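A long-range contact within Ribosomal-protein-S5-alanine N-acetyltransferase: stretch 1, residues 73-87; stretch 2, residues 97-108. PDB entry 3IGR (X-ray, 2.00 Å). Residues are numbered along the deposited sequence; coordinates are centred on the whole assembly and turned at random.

Stretch 1 73-87: VDKNEHKIIGTVSYS
Stretch 2, residues 97-108: GHVGYSLDSEYQ

Strands 79-87 and 97-103 run antiparallel, 159° between their directions, with Gly-82 opposite Leu-103, Val-84 opposite Tyr-101 and Tyr-86 opposite Val-99 as non-hydrogen-bonded pairs. The alternate pairs satisfy each other's backbone in both directions: Thr-83 N to Ser-102 O 3.0 Å and Ser-102 N to Thr-83 O 3.1 Å; Ser-85 N to Gly-100 O 2.7 Å and Gly-100 N to Ser-85 O 2.9 Å; Ser-87 N to His-98 O 2.9 Å and His-98 N to Ser-87 O 2.8 Å. Past the last bridge, Asp-104 N donates almost linearly (176°) to Ile-81 O at 2.8 Å.

Thr-83 and Ser-102, directly paired on one face, both chi1 p, bring OG1 and OG to 2.9 Å, a hydrogen bond; Ser-102 OG is also bonded elsewhere in the structure. On the face of Val-84, Tyr-86, Val-99 and Tyr-101 the side-chain contacts across the strands are apolar: Val-99 (p) brings CG2 to 3.7 Å from Val-84 CG1 (Val-84 t) and 3.5 Å from Tyr-86 CE1 (Tyr-86 m). Both tyrosine hydroxyls are satisfied elsewhere in the structure.

Beyond the ladder, Ile-81 (phi/psi -128/10, chi1 p) lays CG2 over the Tyr-107 ring face, 3.8 Å from its centroid. Tyr-107 (m) donates OH to Asp-74 OD2 at 2.6 Å. Asp-74 (t) uses its other oxygen, OD1, to accept weakly from Asn-76 N at 3.0 Å, while Asp-104 OD2 accepts from Glu-106 N at 3.0 Å.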

# COMPACT_ATOMS: atom_id res chain seq x y z
N VAL A 73 -11.21 -2.53 -17.10
CA VAL A 73 -11.94 -1.68 -18.04
C VAL A 73 -11.93 -0.25 -17.56
O VAL A 73 -12.23 0.02 -16.39
CB VAL A 73 -13.41 -2.15 -18.20
CG1 VAL A 73 -14.22 -1.15 -19.08
CG2 VAL A 73 -13.45 -3.55 -18.79
N ASP A 74 -11.59 0.67 -18.46
CA ASP A 74 -11.84 2.09 -18.23
C ASP A 74 -13.31 2.33 -18.61
O ASP A 74 -13.67 2.29 -19.78
CB ASP A 74 -10.91 2.95 -19.08
CG ASP A 74 -10.98 4.44 -18.72
OD1 ASP A 74 -11.99 4.91 -18.17
OD2 ASP A 74 -10.00 5.14 -19.01
N LYS A 75 -14.14 2.55 -17.61
CA LYS A 75 -15.57 2.76 -17.83
C LYS A 75 -15.85 4.07 -18.57
O LYS A 75 -16.82 4.16 -19.32
CB LYS A 75 -16.33 2.72 -16.50
CG LYS A 75 -16.43 1.31 -15.91
CD LYS A 75 -16.51 1.35 -14.38
CE LYS A 75 -17.82 1.90 -13.85
NZ LYS A 75 -17.86 1.81 -12.35
N ASN A 76 -15.01 5.07 -18.36
CA ASN A 76 -15.14 6.36 -19.05
C ASN A 76 -14.91 6.26 -20.56
O ASN A 76 -15.56 6.95 -21.34
CB ASN A 76 -14.19 7.39 -18.43
CG ASN A 76 -14.69 7.92 -17.10
OD1 ASN A 76 -15.71 7.48 -16.57
ND2 ASN A 76 -13.96 8.88 -16.55
N GLU A 77 -13.98 5.40 -20.96
CA GLU A 77 -13.65 5.27 -22.38
C GLU A 77 -14.14 3.97 -22.99
O GLU A 77 -13.99 3.76 -24.19
CB GLU A 77 -12.15 5.49 -22.60
CG GLU A 77 -11.66 6.75 -21.89
CD GLU A 77 -10.38 7.33 -22.46
OE1 GLU A 77 -9.63 6.60 -23.15
OE2 GLU A 77 -10.11 8.52 -22.21
N HIS A 78 -14.74 3.11 -22.17
CA HIS A 78 -15.25 1.81 -22.62
C HIS A 78 -14.19 0.97 -23.34
O HIS A 78 -14.44 0.37 -24.38
CB HIS A 78 -16.50 1.97 -23.50
CG HIS A 78 -17.59 2.79 -22.86
ND1 HIS A 78 -18.24 2.39 -21.71
CD2 HIS A 78 -18.14 3.97 -23.22
CE1 HIS A 78 -19.14 3.30 -21.39
NE2 HIS A 78 -19.11 4.26 -22.29
N LYS A 79 -12.99 0.93 -22.77
CA LYS A 79 -11.88 0.22 -23.38
C LYS A 79 -11.22 -0.65 -22.34
O LYS A 79 -11.16 -0.27 -21.17
CB LYS A 79 -10.87 1.20 -23.98
N ILE A 80 -10.75 -1.82 -22.75
CA ILE A 80 -9.90 -2.65 -21.89
C ILE A 80 -8.52 -2.02 -21.85
O ILE A 80 -7.97 -1.67 -22.90
CB ILE A 80 -9.83 -4.11 -22.41
CG1 ILE A 80 -11.15 -4.83 -22.13
CG2 ILE A 80 -8.63 -4.88 -21.81
CD1 ILE A 80 -11.34 -6.14 -22.90
N ILE A 81 -7.97 -1.87 -20.65
CA ILE A 81 -6.67 -1.21 -20.45
C ILE A 81 -5.71 -2.06 -19.62
O ILE A 81 -4.65 -1.59 -19.22
CB ILE A 81 -6.83 0.18 -19.79
CG1 ILE A 81 -7.46 0.02 -18.39
CG2 ILE A 81 -7.67 1.08 -20.71
CD1 ILE A 81 -6.78 0.79 -17.29
N GLY A 82 -6.08 -3.31 -19.38
CA GLY A 82 -5.23 -4.20 -18.58
C GLY A 82 -5.84 -5.58 -18.46
O GLY A 82 -7.01 -5.78 -18.77
N THR A 83 -5.02 -6.53 -18.00
CA THR A 83 -5.43 -7.91 -17.82
C THR A 83 -4.76 -8.45 -16.57
O THR A 83 -3.66 -8.01 -16.20
CB THR A 83 -5.02 -8.82 -19.02
OG1 THR A 83 -3.59 -8.81 -19.14
CG2 THR A 83 -5.64 -8.37 -20.36
N VAL A 84 -5.41 -9.39 -15.91
CA VAL A 84 -4.79 -10.14 -14.80
C VAL A 84 -5.26 -11.55 -15.02
O VAL A 84 -6.46 -11.82 -14.97
CB VAL A 84 -5.20 -9.63 -13.38
CG1 VAL A 84 -4.44 -10.37 -12.30
CG2 VAL A 84 -4.92 -8.12 -13.23
N SER A 85 -4.33 -12.45 -15.32
CA SER A 85 -4.69 -13.81 -15.72
C SER A 85 -4.17 -14.82 -14.72
O SER A 85 -2.97 -14.88 -14.47
CB SER A 85 -4.11 -14.11 -17.10
OG SER A 85 -4.31 -15.49 -17.42
N TYR A 86 -5.07 -15.61 -14.15
CA TYR A 86 -4.70 -16.72 -13.25
C TYR A 86 -4.83 -18.00 -14.05
O TYR A 86 -5.92 -18.35 -14.52
CB TYR A 86 -5.57 -16.74 -11.99
CG TYR A 86 -5.40 -15.48 -11.18
CD1 TYR A 86 -4.40 -15.38 -10.23
CD2 TYR A 86 -6.21 -14.36 -11.43
CE1 TYR A 86 -4.23 -14.21 -9.49
CE2 TYR A 86 -6.04 -13.18 -10.70
CZ TYR A 86 -5.04 -13.12 -9.74
OH TYR A 86 -4.84 -11.97 -9.04
N SER A 87 -3.70 -18.68 -14.23
CA SER A 87 -3.61 -19.86 -15.07
C SER A 87 -2.79 -20.93 -14.38
O SER A 87 -2.18 -20.68 -13.33
CB SER A 87 -2.94 -19.50 -16.39
OG SER A 87 -1.61 -19.08 -16.13
N GLY A 97 -1.65 -21.44 -8.31
CA GLY A 97 -1.79 -20.94 -9.67
C GLY A 97 -0.80 -19.84 -9.98
O GLY A 97 -0.14 -19.30 -9.07
N HIS A 98 -0.71 -19.52 -11.25
CA HIS A 98 0.18 -18.50 -11.76
C HIS A 98 -0.62 -17.26 -12.11
O HIS A 98 -1.69 -17.35 -12.70
CB HIS A 98 0.90 -19.03 -13.01
CG HIS A 98 1.83 -18.04 -13.63
ND1 HIS A 98 3.16 -17.94 -13.26
CD2 HIS A 98 1.63 -17.10 -14.58
CE1 HIS A 98 3.74 -16.99 -13.98
NE2 HIS A 98 2.84 -16.46 -14.78
N VAL A 99 -0.09 -16.10 -11.73
CA VAL A 99 -0.65 -14.83 -12.13
C VAL A 99 0.28 -14.16 -13.14
O VAL A 99 1.51 -14.10 -12.96
CB VAL A 99 -0.94 -13.88 -10.91
CG1 VAL A 99 0.33 -13.52 -10.13
CG2 VAL A 99 -1.70 -12.60 -11.38
N GLY A 100 -0.32 -13.66 -14.22
CA GLY A 100 0.38 -12.82 -15.21
C GLY A 100 -0.50 -11.61 -15.47
O GLY A 100 -1.73 -11.73 -15.48
N TYR A 101 0.09 -10.45 -15.69
CA TYR A 101 -0.71 -9.22 -15.86
C TYR A 101 -0.06 -8.27 -16.84
O TYR A 101 1.14 -8.35 -17.10
CB TYR A 101 -0.93 -8.49 -14.51
CG TYR A 101 0.32 -8.41 -13.68
CD1 TYR A 101 0.54 -9.35 -12.68
CD2 TYR A 101 1.30 -7.43 -13.91
CE1 TYR A 101 1.69 -9.33 -11.92
CE2 TYR A 101 2.45 -7.39 -13.16
CZ TYR A 101 2.64 -8.34 -12.16
OH TYR A 101 3.77 -8.35 -11.40
N SER A 102 -0.86 -7.35 -17.36
CA SER A 102 -0.35 -6.31 -18.23
C SER A 102 -1.23 -5.08 -18.08
O SER A 102 -2.38 -5.16 -17.62
CB SER A 102 -0.33 -6.78 -19.70
OG SER A 102 -1.64 -6.99 -20.19
N LEU A 103 -0.67 -3.94 -18.46
CA LEU A 103 -1.36 -2.66 -18.43
C LEU A 103 -1.02 -1.87 -19.68
O LEU A 103 0.13 -1.90 -20.16
CB LEU A 103 -0.95 -1.87 -17.19
CG LEU A 103 -1.75 -0.60 -16.83
CD1 LEU A 103 -3.17 -0.95 -16.47
CD2 LEU A 103 -1.07 0.11 -15.68
N ASP A 104 -2.02 -1.18 -20.20
CA ASP A 104 -1.86 -0.25 -21.31
C ASP A 104 -0.77 0.77 -20.98
O ASP A 104 -0.72 1.26 -19.86
CB ASP A 104 -3.19 0.45 -21.58
CG ASP A 104 -3.16 1.28 -22.84
OD1 ASP A 104 -3.58 0.75 -23.90
OD2 ASP A 104 -2.70 2.43 -22.79
N SER A 105 0.09 1.10 -21.95
CA SER A 105 1.25 1.98 -21.67
C SER A 105 0.87 3.43 -21.35
O SER A 105 1.63 4.14 -20.70
CB SER A 105 2.29 1.93 -22.80
OG SER A 105 1.78 2.54 -23.97
N GLU A 106 -0.31 3.87 -21.79
CA GLU A 106 -0.77 5.23 -21.47
C GLU A 106 -1.36 5.33 -20.05
O GLU A 106 -1.62 6.42 -19.56
CB GLU A 106 -1.76 5.72 -22.52
CG GLU A 106 -1.16 5.80 -23.93
CD GLU A 106 -0.08 6.88 -24.07
OE1 GLU A 106 -0.20 7.95 -23.42
OE2 GLU A 106 0.88 6.67 -24.83
N TYR A 107 -1.53 4.18 -19.40
CA TYR A 107 -2.15 4.11 -18.07
C TYR A 107 -1.17 3.81 -16.94
O TYR A 107 -1.58 3.50 -15.80
CB TYR A 107 -3.28 3.07 -18.09
CG TYR A 107 -4.52 3.59 -18.79
CD1 TYR A 107 -5.57 4.13 -18.04
CD2 TYR A 107 -4.63 3.56 -20.18
CE1 TYR A 107 -6.71 4.61 -18.66
CE2 TYR A 107 -5.78 4.05 -20.82
CZ TYR A 107 -6.82 4.58 -20.04
OH TYR A 107 -7.96 5.06 -20.63
N GLN A 108 0.11 3.93 -17.24
CA GLN A 108 1.18 3.66 -16.29
C GLN A 108 1.25 4.71 -15.18
O GLN A 108 0.89 5.86 -15.39
CB GLN A 108 2.51 3.65 -17.03
CG GLN A 108 3.40 2.50 -16.67
CD GLN A 108 3.25 1.35 -17.64
OE1 GLN A 108 2.28 0.60 -17.58
NE2 GLN A 108 4.21 1.21 -18.54